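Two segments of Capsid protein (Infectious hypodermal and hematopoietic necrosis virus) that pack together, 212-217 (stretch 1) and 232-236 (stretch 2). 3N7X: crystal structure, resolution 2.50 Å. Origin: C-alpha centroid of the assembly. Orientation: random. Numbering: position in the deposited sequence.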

# COMPACT_ATOMS: atom_id res chain seq x y z
N THR A 212 -71.72 -27.85 -40.64
CA THR A 212 -71.06 -27.47 -41.88
C THR A 212 -70.48 -28.68 -42.59
O THR A 212 -70.40 -29.78 -42.02
CB THR A 212 -69.92 -26.47 -41.63
OG1 THR A 212 -68.86 -27.14 -40.93
CG2 THR A 212 -70.39 -25.30 -40.80
N ILE A 213 -70.08 -28.48 -43.83
CA ILE A 213 -69.48 -29.53 -44.61
C ILE A 213 -68.41 -28.90 -45.48
O ILE A 213 -68.59 -27.80 -46.00
CB ILE A 213 -70.53 -30.23 -45.50
CG1 ILE A 213 -69.86 -31.28 -46.38
CG2 ILE A 213 -71.26 -29.20 -46.35
CD1 ILE A 213 -70.83 -32.17 -47.13
N HIS A 214 -67.27 -29.57 -45.60
CA HIS A 214 -66.19 -29.08 -46.43
C HIS A 214 -66.09 -30.04 -47.61
O HIS A 214 -65.94 -31.24 -47.42
CB HIS A 214 -64.86 -29.06 -45.67
CG HIS A 214 -64.84 -28.12 -44.50
ND1 HIS A 214 -65.45 -28.41 -43.30
CD2 HIS A 214 -64.28 -26.90 -44.35
CE1 HIS A 214 -65.26 -27.40 -42.46
NE2 HIS A 214 -64.55 -26.48 -43.07
N GLY A 215 -66.19 -29.50 -48.82
CA GLY A 215 -66.11 -30.34 -50.00
C GLY A 215 -64.69 -30.69 -50.37
O GLY A 215 -63.75 -29.97 -50.01
N ASP A 216 -64.52 -31.80 -51.08
CA ASP A 216 -63.20 -32.22 -51.52
C ASP A 216 -62.80 -31.27 -52.64
O ASP A 216 -63.59 -31.02 -53.55
CB ASP A 216 -63.25 -33.64 -52.06
CG ASP A 216 -61.87 -34.21 -52.28
OD1 ASP A 216 -61.41 -34.98 -51.42
OD2 ASP A 216 -61.24 -33.86 -53.31
N THR A 217 -61.59 -30.74 -52.58
CA THR A 217 -61.15 -29.78 -53.58
C THR A 217 -60.07 -30.23 -54.55
O THR A 217 -59.51 -29.40 -55.27
CB THR A 217 -60.66 -28.49 -52.90
OG1 THR A 217 -59.62 -28.80 -51.97
CG2 THR A 217 -61.80 -27.81 -52.17
N PHE A 232 -74.72 -33.72 -54.97
CA PHE A 232 -73.96 -33.71 -53.73
C PHE A 232 -72.68 -32.90 -53.75
O PHE A 232 -71.96 -32.88 -54.75
CB PHE A 232 -73.59 -35.15 -53.32
CG PHE A 232 -74.77 -36.07 -53.15
CD1 PHE A 232 -76.07 -35.58 -53.12
CD2 PHE A 232 -74.57 -37.43 -52.98
CE1 PHE A 232 -77.16 -36.43 -52.94
CE2 PHE A 232 -75.64 -38.30 -52.80
CZ PHE A 232 -76.94 -37.80 -52.78
N ILE A 233 -72.40 -32.23 -52.64
CA ILE A 233 -71.16 -31.48 -52.52
C ILE A 233 -70.11 -32.60 -52.55
O ILE A 233 -70.21 -33.57 -51.81
CB ILE A 233 -71.12 -30.73 -51.18
CG1 ILE A 233 -72.08 -29.54 -51.24
CG2 ILE A 233 -69.70 -30.29 -50.86
CD1 ILE A 233 -72.32 -28.85 -49.91
N PRO A 234 -69.11 -32.48 -53.43
CA PRO A 234 -68.06 -33.50 -53.56
C PRO A 234 -67.51 -34.09 -52.27
O PRO A 234 -66.89 -33.40 -51.47
CB PRO A 234 -66.99 -32.78 -54.38
CG PRO A 234 -67.80 -31.89 -55.26
CD PRO A 234 -68.81 -31.31 -54.28
N LYS A 235 -67.76 -35.38 -52.09
CA LYS A 235 -67.30 -36.13 -50.93
C LYS A 235 -67.07 -37.55 -51.41
O LYS A 235 -67.78 -38.03 -52.30
CB LYS A 235 -68.36 -36.12 -49.83
CG LYS A 235 -68.33 -34.90 -48.92
CD LYS A 235 -67.14 -34.97 -47.99
CE LYS A 235 -67.19 -33.90 -46.92
NZ LYS A 235 -66.00 -33.97 -46.04
N TRP A 236 -66.09 -38.24 -50.84
CA TRP A 236 -65.78 -39.61 -51.24
C TRP A 236 -65.68 -40.51 -50.02
O TRP A 236 -64.91 -40.24 -49.11
CB TRP A 236 -64.46 -39.63 -52.01
CG TRP A 236 -64.11 -40.96 -52.59
CD1 TRP A 236 -63.58 -42.04 -51.93
CD2 TRP A 236 -64.29 -41.37 -53.95
NE1 TRP A 236 -63.43 -43.10 -52.80
CE2 TRP A 236 -63.85 -42.72 -54.05
CE3 TRP A 236 -64.79 -40.73 -55.10
CZ2 TRP A 236 -63.90 -43.44 -55.25
CZ3 TRP A 236 -64.83 -41.45 -56.30
CH2 TRP A 236 -64.38 -42.79 -56.36
O HOH W 1 -66.73 -31.91 -43.97

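Residues 212-214 are the end of a strand that begins earlier in the chain; the rest of stretch 1 is loop. Stretch 2 has no regular helix or strand. The nearest CA atoms across the stretches are those of Gly215 and Pro234, 5.1 Å apart. One backbone hydrogen bond joins them here: Asp216 N donates to Pro234 O at 2.9 Å, and the N-H...O angle of 171° is nearly straight. Proline has no amide hydrogen to give, but its carbonyl serves fully as acceptor. Gly215 CA also makes a CA-H...O contact with Pro234 O at 3.5 Å.

Glycine suits this close approach. An ideal CB on Gly215 would lie 3.0 Å from Ile233 CG2, a clash. Without it, Ile233 CG2 packs 3.7 Å from Gly215 CA.

Ile213 and Ile233 are both buried and point toward the opposing stretch. Ile213 CG2 meets Ile233 CD1 at 3.7 Å, an apolar contact suited to branched aliphatic side chains.

Lys235 starts sideways, but its long chain brings its end nearer to stretch 1. Lys235 CE lies 3.8 Å from Ile213 CG1, so the aliphatic part adds to the apolar packing. Lys235 NZ lies 3.1 Å from His214 O. Water 1 accepts hydrogen bonds from Lys235 NZ at 3.0 Å and from His214 N at 2.9 Å, bridging the stretches. The contact buries 313 Å² in total.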